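Local coordinates for penaeus monodon metallodensovirus major capsid protein (PDB 6WH7) that forms the icosahedral shell of this shrimp densovirus, sixty copies assembling into a capsid that probably encloses and protects the single-stranded DNA genome, at residues G125-E137 / T148-S160. Numbering follows the deposited sequence.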
# COMPACT_ATOMS: atom_id res chain seq x y z
N GLY A 125 -50.96 33.88 65.31
CA GLY A 125 -51.68 34.18 64.10
C GLY A 125 -53.14 33.81 64.21
O GLY A 125 -53.55 33.06 65.10
N TYR A 126 -53.93 34.35 63.29
CA TYR A 126 -55.35 34.06 63.24
C TYR A 126 -55.80 34.04 61.79
O TYR A 126 -55.15 34.58 60.90
CB TYR A 126 -56.16 35.07 64.04
CG TYR A 126 -56.22 36.46 63.46
CD1 TYR A 126 -57.28 36.85 62.67
CD2 TYR A 126 -55.21 37.37 63.69
CE1 TYR A 126 -57.34 38.10 62.14
CE2 TYR A 126 -55.26 38.62 63.15
CZ TYR A 126 -56.33 38.99 62.38
OH TYR A 126 -56.38 40.24 61.85
N THR A 127 -56.93 33.39 61.56
CA THR A 127 -57.50 33.25 60.23
C THR A 127 -58.96 33.67 60.26
O THR A 127 -59.72 33.20 61.10
CB THR A 127 -57.39 31.81 59.72
OG1 THR A 127 -56.02 31.43 59.65
CG2 THR A 127 -57.99 31.71 58.35
N LEU A 128 -59.32 34.56 59.35
CA LEU A 128 -60.71 34.92 59.10
C LEU A 128 -61.19 34.15 57.88
O LEU A 128 -60.54 34.18 56.84
CB LEU A 128 -60.84 36.42 58.87
CG LEU A 128 -61.26 37.26 60.06
CD1 LEU A 128 -60.38 37.01 61.23
CD2 LEU A 128 -61.19 38.71 59.67
N SER A 129 -62.31 33.47 58.03
CA SER A 129 -62.71 32.51 57.02
C SER A 129 -64.22 32.52 56.85
O SER A 129 -64.96 32.76 57.80
CB SER A 129 -62.25 31.11 57.40
OG SER A 129 -62.71 30.18 56.46
N ASN A 130 -64.66 32.24 55.63
CA ASN A 130 -66.05 31.94 55.31
C ASN A 130 -66.97 33.09 55.71
O ASN A 130 -67.84 32.98 56.57
CB ASN A 130 -66.45 30.62 55.97
CG ASN A 130 -65.63 29.46 55.46
OD1 ASN A 130 -64.97 28.78 56.22
ND2 ASN A 130 -65.67 29.24 54.16
N LEU A 131 -66.75 34.21 55.02
CA LEU A 131 -67.48 35.43 55.31
C LEU A 131 -68.91 35.32 54.83
O LEU A 131 -69.16 34.90 53.70
CB LEU A 131 -66.80 36.62 54.64
CG LEU A 131 -67.48 37.97 54.82
CD1 LEU A 131 -67.46 38.37 56.27
CD2 LEU A 131 -66.82 39.00 53.99
N ILE A 132 -69.85 35.70 55.69
CA ILE A 132 -71.26 35.78 55.34
C ILE A 132 -71.73 37.19 55.64
O ILE A 132 -71.69 37.63 56.79
CB ILE A 132 -72.11 34.76 56.11
CG1 ILE A 132 -71.75 33.34 55.70
CG2 ILE A 132 -73.58 35.00 55.86
CD1 ILE A 132 -72.35 32.30 56.59
N LEU A 133 -72.18 37.89 54.61
CA LEU A 133 -72.60 39.27 54.72
C LEU A 133 -74.12 39.36 54.69
O LEU A 133 -74.78 38.64 53.94
CB LEU A 133 -72.01 40.09 53.58
CG LEU A 133 -70.49 40.19 53.56
CD1 LEU A 133 -70.05 40.77 52.27
CD2 LEU A 133 -70.01 41.05 54.70
N THR A 134 -74.67 40.23 55.54
CA THR A 134 -76.11 40.43 55.62
C THR A 134 -76.39 41.91 55.81
O THR A 134 -75.53 42.67 56.25
CB THR A 134 -76.74 39.62 56.76
OG1 THR A 134 -76.18 40.02 58.01
CG2 THR A 134 -76.52 38.13 56.58
N SER A 135 -77.61 42.31 55.47
CA SER A 135 -78.09 43.67 55.69
C SER A 135 -79.34 43.64 56.54
O SER A 135 -80.14 42.71 56.45
CB SER A 135 -78.40 44.39 54.37
OG SER A 135 -77.23 44.62 53.60
N ASP A 136 -79.51 44.66 57.38
CA ASP A 136 -80.64 44.77 58.29
C ASP A 136 -81.90 45.38 57.67
O ASP A 136 -82.99 45.10 58.17
CB ASP A 136 -80.26 45.58 59.52
CG ASP A 136 -79.43 44.80 60.49
OD1 ASP A 136 -79.45 43.55 60.41
OD2 ASP A 136 -78.77 45.42 61.35
N GLU A 137 -81.79 46.25 56.68
CA GLU A 137 -82.99 46.85 56.11
C GLU A 137 -84.02 47.18 57.19
O GLU A 137 -83.78 46.98 58.38
CB GLU A 137 -83.63 45.91 55.09
CG GLU A 137 -82.88 45.83 53.78
CD GLU A 137 -81.49 45.27 53.94
OE1 GLU A 137 -81.05 45.12 55.10
OE2 GLU A 137 -80.84 44.98 52.92
N THR A 148 -85.65 43.70 59.47
CA THR A 148 -85.40 42.29 59.25
C THR A 148 -84.17 42.14 58.38
O THR A 148 -84.00 42.85 57.39
CB THR A 148 -86.61 41.60 58.61
OG1 THR A 148 -86.34 40.20 58.47
CG2 THR A 148 -86.95 42.20 57.26
N THR A 149 -83.32 41.19 58.75
CA THR A 149 -81.99 41.05 58.16
C THR A 149 -81.94 39.87 57.20
O THR A 149 -82.45 38.79 57.50
CB THR A 149 -80.94 40.91 59.26
OG1 THR A 149 -79.67 40.61 58.69
CG2 THR A 149 -81.35 39.88 60.25
N THR A 150 -81.33 40.10 56.03
CA THR A 150 -81.29 39.14 54.95
C THR A 150 -79.89 39.11 54.36
O THR A 150 -79.05 39.97 54.64
CB THR A 150 -82.31 39.47 53.85
OG1 THR A 150 -82.06 40.79 53.36
CG2 THR A 150 -83.72 39.39 54.39
N PHE A 151 -79.64 38.11 53.51
CA PHE A 151 -78.33 37.90 52.91
C PHE A 151 -78.16 38.73 51.65
O PHE A 151 -79.11 38.91 50.88
CB PHE A 151 -78.14 36.43 52.56
CG PHE A 151 -78.17 35.53 53.74
CD1 PHE A 151 -77.03 35.30 54.48
CD2 PHE A 151 -79.34 34.90 54.11
CE1 PHE A 151 -77.06 34.46 55.56
CE2 PHE A 151 -79.37 34.07 55.19
CZ PHE A 151 -78.23 33.84 55.91
N ASN A 152 -76.95 39.23 51.44
CA ASN A 152 -76.57 39.84 50.17
C ASN A 152 -75.11 39.57 49.88
O ASN A 152 -74.25 39.70 50.76
CB ASN A 152 -76.89 41.33 50.17
CG ASN A 152 -76.38 42.04 51.40
OD1 ASN A 152 -75.35 41.70 51.96
ND2 ASN A 152 -77.14 43.03 51.85
N THR A 153 -74.83 39.17 48.64
CA THR A 153 -73.47 38.81 48.24
C THR A 153 -72.64 40.02 47.83
O THR A 153 -71.44 40.05 48.08
CB THR A 153 -73.53 37.80 47.10
OG1 THR A 153 -74.28 36.65 47.52
CG2 THR A 153 -72.14 37.35 46.70
N SER A 154 -73.27 41.02 47.21
CA SER A 154 -72.53 42.09 46.56
C SER A 154 -71.62 42.90 47.49
O SER A 154 -70.53 43.30 47.02
CB SER A 154 -73.51 43.01 45.83
OG SER A 154 -74.44 43.59 46.72
N PRO A 155 -71.96 43.19 48.75
CA PRO A 155 -71.04 43.99 49.56
C PRO A 155 -69.74 43.28 49.88
O PRO A 155 -69.47 42.19 49.37
CB PRO A 155 -71.84 44.25 50.84
CG PRO A 155 -73.23 44.10 50.45
CD PRO A 155 -73.23 42.99 49.46
N TYR A 156 -68.93 43.90 50.72
CA TYR A 156 -67.70 43.31 51.20
C TYR A 156 -67.45 43.84 52.60
O TYR A 156 -67.98 44.88 52.99
CB TYR A 156 -66.52 43.63 50.28
CG TYR A 156 -66.38 45.10 49.97
CD1 TYR A 156 -65.72 45.95 50.83
CD2 TYR A 156 -66.91 45.63 48.81
CE1 TYR A 156 -65.60 47.28 50.55
CE2 TYR A 156 -66.79 46.95 48.52
CZ TYR A 156 -66.14 47.77 49.39
OH TYR A 156 -66.03 49.10 49.09
N MET A 157 -66.64 43.12 53.35
CA MET A 157 -66.14 43.60 54.62
C MET A 157 -64.68 43.96 54.45
O MET A 157 -63.92 43.22 53.82
CB MET A 157 -66.31 42.55 55.73
CG MET A 157 -65.84 43.03 57.08
SD MET A 157 -66.14 41.85 58.39
CE MET A 157 -64.92 40.62 57.98
N ILE A 158 -64.29 45.10 54.99
CA ILE A 158 -62.94 45.62 54.80
C ILE A 158 -62.09 45.16 55.97
O ILE A 158 -62.39 45.48 57.12
CB ILE A 158 -62.94 47.14 54.68
CG1 ILE A 158 -63.85 47.59 53.55
CG2 ILE A 158 -61.55 47.64 54.43
CD1 ILE A 158 -64.08 49.05 53.51
N HIS A 159 -61.03 44.42 55.69
CA HIS A 159 -60.02 44.13 56.69
C HIS A 159 -58.90 45.14 56.51
O HIS A 159 -58.29 45.22 55.44
CB HIS A 159 -59.45 42.73 56.56
CG HIS A 159 -58.50 42.38 57.66
ND1 HIS A 159 -58.91 42.08 58.93
CD2 HIS A 159 -57.15 42.42 57.70
CE1 HIS A 159 -57.86 41.86 59.70
NE2 HIS A 159 -56.78 42.06 58.98
N SER A 160 -58.62 45.91 57.55
CA SER A 160 -57.62 46.96 57.49
C SER A 160 -56.46 46.62 58.41
O SER A 160 -56.67 46.26 59.57
CB SER A 160 -58.24 48.29 57.89
OG SER A 160 -59.26 48.67 57.00
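Ser135 and Thr150 pair as an antiparallel hydrogen-bonded couple: Ser135 N reaches Thr150 O at 2.9 Å, and Thr150 N returns the bond to Ser135 O. That Ser135 carbonyl takes a second donor, Thr149 OG1, which comes in from above its plane at 3.1 Å; a chi1 of 173° swings the hydroxyl anti to its own backbone N and over the oxygen. One residue along, the non-hydrogen-bonded pair Thr134 and Phe151 sends both side chains the same way, and Phe151 offers CE1 at its ring edge to Ile132 CG2, 3.5 Å off. Phe285 of a neighbouring subunit meets the same ring.

After Asn152 the chain leaves the pairing and drops to a second layer. Leu133 follows it there: with CG beside the backbone N (chi1 -63°), its CD1 packs on Pro155 CB and its CD2 lies 4.1 Å from Met157 CB. Met157 then bends at its thioether so that CE touches Leu131 CD1 at 3.8 Å. Farther along the two strands, Tyr126 OH sits 3.1 Å from His159 CE1 at the imidazole edge, while the hydrogen bond of the Tyr126 hydroxyl goes to His271; Phe220 stacks on His159.

The axes of 125-135 and 157-160 come within 10.1 Å at their closest, their directions 129° apart. Strand 150-151 thus pairs with the end of 118-135, the chain crosses to 157-162 in the other sheet, and apolar side chains fill the gap, consistent with the jelly-roll β-sandwich of parvovirus capsid proteins.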